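Long-range contacts in 462aa long hypothetical selenium-binding protein (Sulfolobus tokodaii, PDB 2ECE), which is of uncertain function but may bind selenium, and folds as a seven-bladed beta-propeller: residues E200-E206 and R229-L235; K363-I367 and L379-P383; L66-E72 and L103-Y109. All blocks are in the same frame, centred on the assembly; numbering follows the deposited sequence.

Contact 1: E200-E206 and R229-L235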
ATOM      1  N   GLU A 200       7.256  20.204  -4.582  1.00 21.61           N
ATOM      2  CA  GLU A 200       7.941  20.007  -3.316  1.00 22.01           C
ATOM      3  C   GLU A 200       7.086  19.867  -2.069  1.00 21.76           C
ATOM      4  O   GLU A 200       7.371  20.493  -1.052  1.00 22.22           O
ATOM      5  CB  GLU A 200       8.940  21.140  -3.104  1.00 24.11           C
ATOM      6  CG  GLU A 200       9.833  21.365  -4.304  1.00 27.11           C
ATOM      7  CD  GLU A 200      11.022  22.239  -3.986  1.00 31.20           C
ATOM      8  OE1 GLU A 200      10.922  23.041  -3.040  1.00 30.26           O
ATOM      9  OE2 GLU A 200      12.050  22.129  -4.690  1.00 31.36           O
ATOM     10  N   VAL A 201       6.035  19.069  -2.130  1.00 21.66           N
ATOM     11  CA  VAL A 201       5.241  18.873  -0.934  1.00 22.45           C
ATOM     12  C   VAL A 201       5.094  17.387  -0.700  1.00 19.95           C
ATOM     13  O   VAL A 201       4.939  16.602  -1.639  1.00 17.19           O
ATOM     14  CB  VAL A 201       3.845  19.548  -1.025  1.00 26.11           C
ATOM     15  CG1 VAL A 201       3.699  20.266  -2.336  1.00 27.89           C
ATOM     16  CG2 VAL A 201       2.744  18.524  -0.827  1.00 26.72           C
ATOM     17  N   LEU A 202       5.169  17.013   0.569  1.00 16.91           N
ATOM     18  CA  LEU A 202       5.044  15.631   0.980  1.00 17.18           C
ATOM     19  C   LEU A 202       3.800  15.572   1.849  1.00 16.98           C
ATOM     20  O   LEU A 202       3.514  16.509   2.595  1.00 15.60           O
ATOM     21  CB  LEU A 202       6.282  15.207   1.779  1.00 16.62           C
ATOM     22  CG  LEU A 202       6.335  13.786   2.355  1.00 17.36           C
ATOM     23  CD1 LEU A 202       7.790  13.323   2.418  1.00 17.58           C
ATOM     24  CD2 LEU A 202       5.697  13.748   3.736  1.00 17.47           C
ATOM     25  N   VAL A 203       3.049  14.488   1.727  1.00 16.96           N
ATOM     26  CA  VAL A 203       1.842  14.301   2.517  1.00 18.15           C
ATOM     27  C   VAL A 203       2.038  13.019   3.306  1.00 17.01           C
ATOM     28  O   VAL A 203       2.635  12.067   2.800  1.00 17.94           O
ATOM     29  CB  VAL A 203       0.595  14.173   1.599  1.00 19.35           C
ATOM     30  CG1 VAL A 203       0.326  15.496   0.910  1.00 20.72           C
ATOM     31  CG2 VAL A 203       0.830  13.090   0.550  1.00 18.54           C
ATOM     32  N   SER A 204       1.557  12.997   4.545  1.00 15.82           N
ATOM     33  CA  SER A 204       1.679  11.823   5.399  1.00 16.38           C
ATOM     34  C   SER A 204       0.342  11.589   6.099  1.00 18.17           C
ATOM     35  O   SER A 204      -0.419  12.539   6.326  1.00 17.17           O
ATOM     36  CB  SER A 204       2.794  12.031   6.437  1.00 18.93           C
ATOM     37  OG  SER A 204       2.509  13.123   7.303  1.00 20.03           O
ATOM     38  N   SER A 205       0.066  10.333   6.446  1.00 16.90           N
ATOM     39  CA  SER A 205      -1.205   9.975   7.086  1.00 17.57           C
ATOM     40  C   SER A 205      -1.089   9.481   8.532  1.00 17.30           C
ATOM     41  O   SER A 205      -0.058   9.666   9.178  1.00 16.86           O
ATOM     42  CB  SER A 205      -1.928   8.927   6.230  1.00 15.82           C
ATOM     43  OG  SER A 205      -1.115   7.788   6.026  1.00 15.75           O
ATOM     44  N   GLU A 206      -2.148   8.852   9.039  1.00 18.09           N
ATOM     45  CA  GLU A 206      -2.144   8.386  10.429  1.00 19.03           C
ATOM     46  C   GLU A 206      -2.971   7.127  10.693  1.00 19.82           C
ATOM     47  O   GLU A 206      -4.156   7.062  10.355  1.00 19.02           O
ATOM     48  CB  GLU A 206      -2.688   9.471  11.369  1.00 19.81           C
ATOM     49  CG  GLU A 206      -2.109  10.878  11.244  1.00 19.79           C
ATOM     50  CD  GLU A 206      -2.778  11.840  12.227  1.00 21.62           C
ATOM     51  OE1 GLU A 206      -3.954  11.598  12.567  1.00 22.17           O
ATOM     52  OE2 GLU A 206      -2.149  12.835  12.650  1.00 22.16           O
ATOM     53  N   ARG A 229      -6.031  12.528  10.457  1.00 22.43           N
ATOM     54  CA  ARG A 229      -5.476  13.722   9.833  1.00 22.33           C
ATOM     55  C   ARG A 229      -4.499  13.419   8.702  1.00 21.75           C
ATOM     56  O   ARG A 229      -3.846  12.374   8.694  1.00 21.20           O
ATOM     57  CB  ARG A 229      -4.724  14.557  10.874  1.00 23.55           C
ATOM     58  CG  ARG A 229      -5.450  14.761  12.186  1.00 25.48           C
ATOM     59  CD  ARG A 229      -4.448  15.073  13.296  1.00 27.93           C
ATOM     60  NE  ARG A 229      -3.901  16.422  13.221  1.00 29.20           N
ATOM     61  CZ  ARG A 229      -2.813  16.821  13.871  1.00 29.91           C
ATOM     62  NH1 ARG A 229      -2.145  15.971  14.641  1.00 28.83           N
ATOM     63  NH2 ARG A 229      -2.397  18.074  13.762  1.00 31.43           N
ATOM     64  N   ILE A 230      -4.413  14.347   7.751  1.00 21.65           N
ATOM     65  CA  ILE A 230      -3.459  14.257   6.653  1.00 21.46           C
ATOM     66  C   ILE A 230      -2.550  15.460   6.907  1.00 21.13           C
ATOM     67  O   ILE A 230      -3.025  16.557   7.220  1.00 20.18           O
ATOM     68  CB  ILE A 230      -4.119  14.376   5.251  1.00 22.44           C
ATOM     69  CG1 ILE A 230      -3.032  14.558   4.183  1.00 23.42           C
ATOM     70  CG2 ILE A 230      -5.090  15.539   5.214  1.00 21.42           C
ATOM     71  CD1 ILE A 230      -3.544  14.447   2.741  1.00 22.39           C
ATOM     72  N   HIS A 231      -1.246  15.249   6.807  1.00 19.35           N
ATOM     73  CA  HIS A 231      -0.287  16.315   7.054  1.00 20.01           C
ATOM     74  C   HIS A 231       0.385  16.745   5.760  1.00 20.62           C
ATOM     75  O   HIS A 231       0.791  15.901   4.955  1.00 19.44           O
ATOM     76  CB  HIS A 231       0.776  15.831   8.044  1.00 20.32           C
ATOM     77  CG  HIS A 231       0.219  15.403   9.365  1.00 21.31           C
ATOM     78  ND1 HIS A 231       0.078  16.268  10.430  1.00 21.31           N
ATOM     79  CD2 HIS A 231      -0.236  14.200   9.794  1.00 20.45           C
ATOM     80  CE1 HIS A 231      -0.435  15.614  11.459  1.00 20.13           C
ATOM     81  NE2 HIS A 231      -0.635  14.359  11.099  1.00 20.00           N
ATOM     82  N   PHE A 232       0.494  18.055   5.565  1.00 20.34           N
ATOM     83  CA  PHE A 232       1.135  18.611   4.378  1.00 21.69           C
ATOM     84  C   PHE A 232       2.481  19.182   4.792  1.00 21.86           C
ATOM     85  O   PHE A 232       2.561  19.982   5.728  1.00 22.87           O
ATOM     86  CB  PHE A 232       0.253  19.702   3.772  1.00 22.32           C
ATOM     87  CG  PHE A 232      -1.094  19.203   3.354  1.00 23.75           C
ATOM     88  CD1 PHE A 232      -1.238  18.469   2.184  1.00 22.34           C
ATOM     89  CD2 PHE A 232      -2.203  19.385   4.177  1.00 22.62           C
ATOM     90  CE1 PHE A 232      -2.467  17.911   1.839  1.00 22.53           C
ATOM     91  CE2 PHE A 232      -3.438  18.833   3.842  1.00 23.18           C
ATOM     92  CZ  PHE A 232      -3.567  18.092   2.670  1.00 22.83           C
ATOM     93  N   TRP A 233       3.535  18.772   4.091  1.00 20.94           N
ATOM     94  CA  TRP A 233       4.881  19.223   4.412  1.00 21.71           C
ATOM     95  C   TRP A 233       5.608  19.878   3.249  1.00 21.92           C
ATOM     96  O   TRP A 233       5.303  19.629   2.085  1.00 21.37           O
ATOM     97  CB  TRP A 233       5.759  18.050   4.847  1.00 20.57           C
ATOM     98  CG  TRP A 233       5.202  17.146   5.878  1.00 18.57           C
ATOM     99  CD1 TRP A 233       4.105  16.343   5.765  1.00 17.73           C
ATOM    100  CD2 TRP A 233       5.778  16.867   7.156  1.00 18.72           C
ATOM    101  NE1 TRP A 233       3.966  15.573   6.894  1.00 17.28           N
ATOM    102  CE2 TRP A 233       4.980  15.875   7.765  1.00 19.26           C
ATOM    103  CE3 TRP A 233       6.896  17.357   7.844  1.00 18.59           C
ATOM    104  CZ2 TRP A 233       5.262  15.361   9.041  1.00 19.42           C
ATOM    105  CZ3 TRP A 233       7.177  16.846   9.114  1.00 21.11           C
ATOM    106  CH2 TRP A 233       6.363  15.858   9.696  1.00 20.00           C
ATOM    107  N   ASP A 234       6.595  20.696   3.598  1.00 24.35           N
ATOM    108  CA  ASP A 234       7.476  21.349   2.635  1.00 25.39           C
ATOM    109  C   ASP A 234       8.546  20.260   2.475  1.00 24.79           C
ATOM    110  O   ASP A 234       9.339  20.030   3.387  1.00 23.67           O
ATOM    111  CB  ASP A 234       8.101  22.600   3.262  1.00 26.64           C
ATOM    112  CG  ASP A 234       9.025  23.337   2.308  1.00 30.83           C
ATOM    113  OD1 ASP A 234       9.689  22.679   1.481  1.00 29.83           O
ATOM    114  OD2 ASP A 234       9.099  24.581   2.400  1.00 33.13           O
ATOM    115  N   LEU A 235       8.548  19.575   1.337  1.00 25.34           N
ATOM    116  CA  LEU A 235       9.494  18.487   1.085  1.00 26.76           C
ATOM    117  C   LEU A 235      10.950  18.911   1.258  1.00 28.86           C
ATOM    118  O   LEU A 235      11.776  18.175   1.804  1.00 27.43           O
ATOM    119  CB  LEU A 235       9.301  17.957  -0.337  1.00 27.59           C
ATOM    120  CG  LEU A 235       9.434  16.455  -0.624  1.00 30.67           C
ATOM    121  CD1 LEU A 235      10.019  16.294  -2.016  1.00 27.18           C
ATOM    122  CD2 LEU A 235      10.311  15.756   0.401  1.00 28.71           C
TER
HETATM  123  O   HOH W   1       9.674  24.201  -1.136  1.00 38.64           O
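E206 OE2 accepts the N-H of H231 NE2 over only 2.6 Å, lying close to the plane of the imidazole, while the donor reaches the anti side of the carboxylate, 35° out of its plane. R229 NH1 stands 3.7 Å from that same E206 OE2, a long salt bridge; the stronger partner of this guanidinium is D186. The other oxygen, E206 OE1, is met from above the carboxylate plane by R229 N at 3.1 Å. The carboxylate gets there because CG of E206 lies beside its own backbone N (chi1 -50°) and the chain beyond it is extended. H231 ND1 bonds to R240, which leaves both ring nitrogens occupied.

Strands 201-204 and 229-234 are the two middle strands of a four-stranded antiparallel propeller blade. L202 with W233 and S204 with H231 are hydrogen-bonded pairs; between them V203 and F232 form a non-hydrogen-bonded one. The indole of W233 is held in two ways: L202 CD2 sits over its five-membered ring, 4.0 Å from the centroid, and at the ring edge W233 NE1 donates to S204 OG at 2.9 Å. On the other face of the sheet V203 CG1 touches F232 CD1 at 3.6 Å, and the F232 ring stacks on W292. Where strand 201-204 begins and 229-234 finishes, L235 N donates to E200 O, and E200 and V201 form a G1 bulge opposite N196.

Contact 2: K363-I367 and L379-P383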
ATOM      1  N   LYS A 363     -16.955  -9.156  -6.782  1.00 29.06           N
ATOM      2  CA  LYS A 363     -17.062  -9.714  -5.438  1.00 29.11           C
ATOM      3  C   LYS A 363     -16.040 -10.823  -5.239  1.00 27.00           C
ATOM      4  O   LYS A 363     -15.943 -11.742  -6.047  1.00 25.51           O
ATOM      5  CB  LYS A 363     -18.466 -10.282  -5.196  1.00 31.24           C
ATOM      6  CG  LYS A 363     -19.606  -9.324  -5.487  1.00 35.26           C
ATOM      7  CD  LYS A 363     -20.940  -9.998  -5.196  1.00 37.51           C
ATOM      8  CE  LYS A 363     -22.086  -9.305  -5.902  1.00 39.80           C
ATOM      9  NZ  LYS A 363     -22.188  -7.873  -5.516  1.00 43.58           N
ATOM     10  N   LEU A 364     -15.283 -10.731  -4.152  1.00 27.13           N
ATOM     11  CA  LEU A 364     -14.261 -11.719  -3.835  1.00 26.89           C
ATOM     12  C   LEU A 364     -14.237 -11.901  -2.319  1.00 27.70           C
ATOM     13  O   LEU A 364     -14.035 -10.933  -1.581  1.00 28.47           O
ATOM     14  CB  LEU A 364     -12.889 -11.236  -4.319  1.00 25.47           C
ATOM     15  CG  LEU A 364     -12.647 -11.038  -5.819  1.00 27.02           C
ATOM     16  CD1 LEU A 364     -11.381 -10.208  -6.028  1.00 25.99           C
ATOM     17  CD2 LEU A 364     -12.522 -12.398  -6.510  1.00 25.41           C
ATOM     18  N   GLY A 365     -14.447 -13.134  -1.862  1.00 27.59           N
ATOM     19  CA  GLY A 365     -14.451 -13.412  -0.432  1.00 27.28           C
ATOM     20  C   GLY A 365     -15.337 -12.449   0.340  1.00 27.90           C
ATOM     21  O   GLY A 365     -16.467 -12.181  -0.065  1.00 28.30           O
ATOM     22  N   GLY A 366     -14.833 -11.933   1.458  1.00 28.17           N
ATOM     23  CA  GLY A 366     -15.595 -10.983   2.249  1.00 28.64           C
ATOM     24  C   GLY A 366     -16.513 -11.595   3.291  1.00 30.63           C
ATOM     25  O   GLY A 366     -17.070 -12.679   3.095  1.00 30.86           O
ATOM     26  N   ILE A 367     -16.669 -10.902   4.413  1.00 30.47           N
ATOM     27  CA  ILE A 367     -17.547 -11.385   5.469  1.00 30.51           C
ATOM     28  C   ILE A 367     -18.986 -11.309   4.958  1.00 32.20           C
ATOM     29  O   ILE A 367     -19.830 -12.131   5.320  1.00 32.28           O
ATOM     30  CB  ILE A 367     -17.411 -10.527   6.743  1.00 30.15           C
ATOM     31  CG1 ILE A 367     -15.993 -10.648   7.306  1.00 28.76           C
ATOM     32  CG2 ILE A 367     -18.432 -10.965   7.777  1.00 28.92           C
ATOM     33  CD1 ILE A 367     -15.671  -9.627   8.379  1.00 28.64           C
ATOM     34  N   LEU A 379     -12.112 -18.592  -1.467  1.00 27.29           N
ATOM     35  CA  LEU A 379     -11.350 -17.399  -1.106  1.00 26.50           C
ATOM     36  C   LEU A 379     -11.556 -16.949   0.334  1.00 26.62           C
ATOM     37  O   LEU A 379     -12.634 -16.470   0.688  1.00 25.49           O
ATOM     38  CB  LEU A 379     -11.730 -16.241  -2.032  1.00 24.55           C
ATOM     39  CG  LEU A 379     -11.665 -16.474  -3.546  1.00 23.53           C
ATOM     40  CD1 LEU A 379     -12.146 -15.214  -4.271  1.00 20.83           C
ATOM     41  CD2 LEU A 379     -10.236 -16.832  -3.959  1.00 22.07           C
ATOM     42  N   THR A 380     -10.523 -17.093   1.161  1.00 25.12           N
ATOM     43  CA  THR A 380     -10.609 -16.648   2.543  1.00 24.47           C
ATOM     44  C   THR A 380     -10.281 -15.154   2.550  1.00 25.61           C
ATOM     45  O   THR A 380      -9.688 -14.639   1.596  1.00 24.85           O
ATOM     46  CB  THR A 380      -9.602 -17.390   3.449  1.00 25.37           C
ATOM     47  OG1 THR A 380      -8.272 -17.208   2.949  1.00 23.97           O
ATOM     48  CG2 THR A 380      -9.926 -18.874   3.497  1.00 23.51           C
ATOM     49  N   GLY A 381     -10.670 -14.456   3.611  1.00 24.19           N
ATOM     50  CA  GLY A 381     -10.399 -13.033   3.682  1.00 25.11           C
ATOM     51  C   GLY A 381     -11.185 -12.266   2.634  1.00 24.39           C
ATOM     52  O   GLY A 381     -12.317 -12.636   2.303  1.00 22.38           O
ATOM     53  N   ALA A 382     -10.585 -11.200   2.108  1.00 23.30           N
ATOM     54  CA  ALA A 382     -11.236 -10.365   1.102  1.00 21.63           C
ATOM     55  C   ALA A 382     -10.173  -9.513   0.410  1.00 22.00           C
ATOM     56  O   ALA A 382      -9.000  -9.570   0.774  1.00 21.38           O
ATOM     57  CB  ALA A 382     -12.269  -9.474   1.771  1.00 21.58           C
ATOM     58  N   PRO A 383     -10.566  -8.727  -0.608  1.00 22.62           N
ATOM     59  CA  PRO A 383      -9.573  -7.891  -1.294  1.00 21.54           C
ATOM     60  C   PRO A 383      -8.958  -6.899  -0.308  1.00 20.53           C
ATOM     61  O   PRO A 383      -9.651  -6.360   0.554  1.00 18.79           O
ATOM     62  CB  PRO A 383     -10.394  -7.178  -2.358  1.00 22.50           C
ATOM     63  CG  PRO A 383     -11.502  -8.150  -2.648  1.00 22.11           C
ATOM     64  CD  PRO A 383     -11.882  -8.619  -1.267  1.00 22.06           C
TER
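G366 N points its hydrogen straight at G381 O, 2.7 Å away with an N-H...O angle of 179°, and this is the one hydrogen bond joining 363-367 to 379-383. The packing is tightest just beside it. G365 turns the position where a side chain would begin directly at G381 O, so close that a CB would collide with that oxygen, and its positive phi (49°) suits glycine too. G366 is likewise confined to glycine by its own backbone, and the methyl of A382 closes over it, with A382 CB 3.6 Å from G366 N.

Both segments belong to the long connection that leaves the outermost strand of one propeller blade, 357-363, and leads to 386-388, the first strand of the next. The connection folds back so that its two ends meet, and the apolar side chains at the meeting point lie against that next blade: L364 on V419 and I431, L379 on W417 and F436. L364 sets CG beside its backbone N (chi1 -64°), which turns its branches to L379 and P383. L379 CD1 meets L364 CD2 at 3.6 Å and also lies near L364 CB, the two side chains crossing at a slant. P383 covers L364 from another direction, its CG 3.8 Å from L364 CB and its CD 3.2 Å from L364 O. With an alanine in place of P383 the ring carbons CG and CD are lost, which would probably open a gap beside L364 CB and CD1 and let the leucine shift.

On the side facing away from the contact K363 is exposed and T380 partly exposed; T380 is nevertheless held, by the bond of its OG1 to K415 N and those of its O to W417 NE1 and N399 ND2.

Contact 3: L66-E72 and L103-Y109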
ATOM      1  N   LEU A  66      13.379 -15.430   3.702  1.00 25.58           N
ATOM      2  CA  LEU A  66      14.147 -14.586   4.619  1.00 25.44           C
ATOM      3  C   LEU A  66      14.852 -15.369   5.726  1.00 25.25           C
ATOM      4  O   LEU A  66      14.397 -16.434   6.124  1.00 24.22           O
ATOM      5  CB  LEU A  66      13.228 -13.521   5.225  1.00 23.44           C
ATOM      6  CG  LEU A  66      12.542 -12.666   4.150  1.00 23.47           C
ATOM      7  CD1 LEU A  66      11.614 -11.658   4.799  1.00 20.53           C
ATOM      8  CD2 LEU A  66      13.606 -11.962   3.304  1.00 22.57           C
ATOM      9  N   PRO A  67      15.976 -14.838   6.239  1.00 25.40           N
ATOM     10  CA  PRO A  67      16.763 -15.480   7.301  1.00 26.77           C
ATOM     11  C   PRO A  67      16.190 -15.420   8.713  1.00 27.59           C
ATOM     12  O   PRO A  67      16.699 -16.091   9.606  1.00 29.50           O
ATOM     13  CB  PRO A  67      18.109 -14.773   7.203  1.00 26.30           C
ATOM     14  CG  PRO A  67      17.706 -13.385   6.804  1.00 26.62           C
ATOM     15  CD  PRO A  67      16.684 -13.654   5.717  1.00 24.29           C
ATOM     16  N   TYR A  68      15.157 -14.613   8.930  1.00 26.47           N
ATOM     17  CA  TYR A  68      14.554 -14.528  10.258  1.00 27.45           C
ATOM     18  C   TYR A  68      13.054 -14.760  10.189  1.00 27.55           C
ATOM     19  O   TYR A  68      12.447 -14.676   9.120  1.00 26.10           O
ATOM     20  CB  TYR A  68      14.804 -13.162  10.914  1.00 27.48           C
ATOM     21  CG  TYR A  68      16.255 -12.771  11.049  1.00 28.72           C
ATOM     22  CD1 TYR A  68      16.889 -12.028  10.057  1.00 27.86           C
ATOM     23  CD2 TYR A  68      16.999 -13.147  12.170  1.00 29.08           C
ATOM     24  CE1 TYR A  68      18.226 -11.661  10.175  1.00 28.11           C
ATOM     25  CE2 TYR A  68      18.338 -12.787  12.299  1.00 29.58           C
ATOM     26  CZ  TYR A  68      18.945 -12.044  11.300  1.00 29.12           C
ATOM     27  OH  TYR A  68      20.263 -11.677  11.421  1.00 27.40           O
ATOM     28  N   ILE A  69      12.459 -15.028  11.343  1.00 26.87           N
ATOM     29  CA  ILE A  69      11.031 -15.277  11.439  1.00 28.23           C
ATOM     30  C   ILE A  69      10.314 -14.065  12.040  1.00 27.79           C
ATOM     31  O   ILE A  69      10.922 -13.261  12.739  1.00 29.35           O
ATOM     32  CB  ILE A  69      10.775 -16.544  12.298  1.00 30.30           C
ATOM     33  CG1 ILE A  69      11.262 -17.778  11.532  1.00 29.48           C
ATOM     34  CG2 ILE A  69       9.306 -16.675  12.635  1.00 30.86           C
ATOM     35  CD1 ILE A  69      11.374 -19.028  12.375  1.00 33.09           C
ATOM     36  N   ASN A  70       9.026 -13.937  11.734  1.00 27.17           N
ATOM     37  CA  ASN A  70       8.174 -12.849  12.219  1.00 27.69           C
ATOM     38  C   ASN A  70       8.549 -11.408  11.846  1.00 25.64           C
ATOM     39  O   ASN A  70       8.365 -10.497  12.648  1.00 25.54           O
ATOM     40  CB  ASN A  70       8.004 -12.941  13.742  1.00 31.77           C
ATOM     41  CG  ASN A  70       7.231 -14.175  14.165  1.00 34.73           C
ATOM     42  OD1 ASN A  70       6.239 -14.553  13.533  1.00 38.30           O
ATOM     43  ND2 ASN A  70       7.673 -14.805  15.244  1.00 38.45           N
ATOM     44  N   ASP A  71       9.058 -11.196  10.634  1.00 22.97           N
ATOM     45  CA  ASP A  71       9.402  -9.843  10.181  1.00 21.89           C
ATOM     46  C   ASP A  71       8.107  -9.061   9.968  1.00 20.92           C
ATOM     47  O   ASP A  71       8.043  -7.862  10.232  1.00 21.36           O
ATOM     48  CB  ASP A  71      10.141  -9.878   8.829  1.00 21.93           C
ATOM     49  CG  ASP A  71      11.637 -10.156   8.962  1.00 21.40           C
ATOM     50  OD1 ASP A  71      12.349  -9.380   9.640  1.00 20.54           O
ATOM     51  OD2 ASP A  71      12.108 -11.145   8.366  1.00 18.97           O
ATOM     52  N   GLU A  72       7.091  -9.793   9.510  1.00 21.45           N
ATOM     53  CA  GLU A  72       5.765  -9.298   9.137  1.00 20.80           C
ATOM     54  C   GLU A  72       5.973  -8.421   7.912  1.00 20.88           C
ATOM     55  O   GLU A  72       5.993  -7.192   8.001  1.00 20.00           O
ATOM     56  CB  GLU A  72       5.061  -8.506  10.252  1.00 22.26           C
ATOM     57  CG  GLU A  72       3.713  -7.830   9.822  1.00 23.02           C
ATOM     58  CD  GLU A  72       2.438  -8.502  10.373  1.00 24.48           C
ATOM     59  OE1 GLU A  72       2.424  -8.911  11.555  1.00 23.95           O
ATOM     60  OE2 GLU A  72       1.433  -8.599   9.630  1.00 24.08           O
ATOM     61  N   LEU A 103       7.462  -4.922   9.031  1.00 15.97           N
ATOM     62  CA  LEU A 103       6.540  -4.045   9.748  1.00 17.79           C
ATOM     63  C   LEU A 103       6.568  -4.331  11.259  1.00 19.46           C
ATOM     64  O   LEU A 103       6.218  -3.468  12.061  1.00 20.33           O
ATOM     65  CB  LEU A 103       5.116  -4.197   9.197  1.00 16.32           C
ATOM     66  CG  LEU A 103       4.007  -3.342   9.825  1.00 16.56           C
ATOM     67  CD1 LEU A 103       4.360  -1.861   9.777  1.00 15.70           C
ATOM     68  CD2 LEU A 103       2.707  -3.603   9.074  1.00 16.53           C
ATOM     69  N   ARG A 104       6.982  -5.541  11.634  1.00 20.51           N
ATOM     70  CA  ARG A 104       7.092  -5.919  13.043  1.00 21.04           C
ATOM     71  C   ARG A 104       8.536  -5.816  13.541  1.00 22.14           C
ATOM     72  O   ARG A 104       8.793  -5.254  14.609  1.00 24.41           O
ATOM     73  CB  ARG A 104       6.587  -7.356  13.272  1.00 22.71           C
ATOM     74  CG  ARG A 104       5.109  -7.470  13.655  1.00 22.43           C
ATOM     75  CD  ARG A 104       4.696  -8.908  13.993  1.00 22.91           C
ATOM     76  NE  ARG A 104       3.251  -9.021  14.193  1.00 22.51           N
ATOM     77  CZ  ARG A 104       2.622  -8.773  15.340  1.00 24.64           C
ATOM     78  NH1 ARG A 104       3.311  -8.409  16.416  1.00 25.62           N
ATOM     79  NH2 ARG A 104       1.299  -8.840  15.400  1.00 22.19           N
ATOM     80  N   SER A 105       9.476  -6.332  12.752  1.00 21.16           N
ATOM     81  CA  SER A 105      10.891  -6.344  13.128  1.00 21.28           C
ATOM     82  C   SER A 105      11.708  -5.068  12.956  1.00 21.04           C
ATOM     83  O   SER A 105      12.687  -4.865  13.675  1.00 20.31           O
ATOM     84  CB  SER A 105      11.613  -7.454  12.368  1.00 21.69           C
ATOM     85  OG  SER A 105      11.693  -7.119  10.991  1.00 23.24           O
ATOM     86  N   SER A 106      11.330  -4.225  11.998  1.00 19.68           N
ATOM     87  CA  SER A 106      12.063  -2.996  11.713  1.00 18.61           C
ATOM     88  C   SER A 106      13.335  -3.317  10.923  1.00 18.11           C
ATOM     89  O   SER A 106      14.179  -2.455  10.701  1.00 17.42           O
ATOM     90  CB  SER A 106      12.439  -2.263  13.003  1.00 19.60           C
ATOM     91  OG  SER A 106      11.288  -1.828  13.699  1.00 18.43           O
ATOM     92  N   ARG A 107      13.468  -4.569  10.506  1.00 18.01           N
ATOM     93  CA  ARG A 107      14.626  -4.991   9.729  1.00 18.61           C
ATOM     94  C   ARG A 107      14.413  -4.560   8.279  1.00 19.44           C
ATOM     95  O   ARG A 107      13.272  -4.408   7.840  1.00 20.11           O
ATOM     96  CB  ARG A 107      14.772  -6.518   9.817  1.00 19.44           C
ATOM     97  CG  ARG A 107      15.865  -7.122   8.942  1.00 18.38           C
ATOM     98  CD  ARG A 107      16.066  -8.615   9.247  1.00 20.81           C
ATOM     99  NE  ARG A 107      16.507  -8.854  10.625  1.00 22.26           N
ATOM    100  CZ  ARG A 107      15.744  -9.361  11.590  1.00 23.46           C
ATOM    101  NH1 ARG A 107      14.482  -9.692  11.346  1.00 24.21           N
ATOM    102  NH2 ARG A 107      16.250  -9.554  12.803  1.00 25.48           N
ATOM    103  N   ILE A 108      15.497  -4.332   7.543  1.00 20.04           N
ATOM    104  CA  ILE A 108      15.378  -3.953   6.131  1.00 19.56           C
ATOM    105  C   ILE A 108      16.238  -4.872   5.274  1.00 21.02           C
ATOM    106  O   ILE A 108      17.444  -5.018   5.514  1.00 21.61           O
ATOM    107  CB  ILE A 108      15.845  -2.509   5.851  1.00 19.71           C
ATOM    108  CG1 ILE A 108      15.043  -1.511   6.687  1.00 19.13           C
ATOM    109  CG2 ILE A 108      15.649  -2.177   4.355  1.00 20.04           C
ATOM    110  CD1 ILE A 108      15.547  -0.081   6.560  1.00 19.75           C
ATOM    111  N   TYR A 109      15.619  -5.510   4.288  1.00 18.93           N
ATOM    112  CA  TYR A 109      16.365  -6.372   3.385  1.00 19.53           C
ATOM    113  C   TYR A 109      16.562  -5.614   2.077  1.00 20.42           C
ATOM    114  O   TYR A 109      15.675  -4.868   1.640  1.00 21.80           O
ATOM    115  CB  TYR A 109      15.594  -7.663   3.096  1.00 19.74           C
ATOM    116  CG  TYR A 109      15.293  -8.502   4.315  1.00 20.33           C
ATOM    117  CD1 TYR A 109      14.070  -8.399   4.975  1.00 18.66           C
ATOM    118  CD2 TYR A 109      16.224  -9.421   4.792  1.00 21.22           C
ATOM    119  CE1 TYR A 109      13.778  -9.196   6.076  1.00 18.75           C
ATOM    120  CE2 TYR A 109      15.945 -10.222   5.894  1.00 20.49           C
ATOM    121  CZ  TYR A 109      14.722 -10.109   6.531  1.00 20.41           C
ATOM    122  OH  TYR A 109      14.441 -10.915   7.614  1.00 19.16           O
TER
HETATM  123  O   HOH W   2      12.451 -11.182  13.252  1.00 32.61           O
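Y109 OH donates to D71 OD2 in a very short bond of 2.5 Å, the carboxylate standing at the edge of the phenol ring and almost perpendicular to it. One face of that ring is covered by L66, whose CD2 lies 3.7 Å from the Y109 ring centroid and only 2° off the ring normal; R107 CG comes to the opposite face, nearer the rim. D71 is gripped through its other oxygen as well. S105 OG donates to the anti lone pair of D71 OD1 at 2.7 Å, while R107 NH1 reaches D71 OD1 on the syn side, also at 2.7 Å, in a salt bridge. S105 OG in turn accepts R107 N, an ST turn that ties these two donors together.

Segment 66-72 follows 60-65, the outer strand of the blade that joins both chain ends, and leads into the next blade, whose turn between strands 97-101 and 108-112 supplies 103-107. That turn is held by backbone bonds too: R104 N and S105 N both reach D71 O from the same face of its plane, and L103 N donates to E72 O at 2.9 Å.

With CG of E72 swung away from the backbone N (chi1 173°) and a bend at the next bond, E72 OE1 comes to 2.8 Å from R104 NE, a salt bridge. S403 OG bonds both E72 OE1 and R104 NH2. At the other end the R107 guanidinium lies flat on Y68, centres 3.6 Å apart and planes at 12°, a cation-pi stack, with R107 NE paired to E127.

Overall arrangement
The three contacts sit at separate places round the propeller. Contact 1 joins strands within one blade, whereas contacts 2 and 3 tie down connections between blades. Contacts 1 and 2 lie on opposite sides of the chain's centre, their own centres 32 Å apart; contact 3 is 27 Å, centre to centre, from each of them. None touches another: the nearest atoms are about 12 Å apart for contacts 1 and 3, about 14 Å for 2 and 3, and about 17 Å for 1 and 2. R104 of contact 3 links their surroundings, bonding the backbone oxygen of E214, from the excursion between the two strands of contact 1, and the hydroxyl of S403, from the blade that contact 2 leads into.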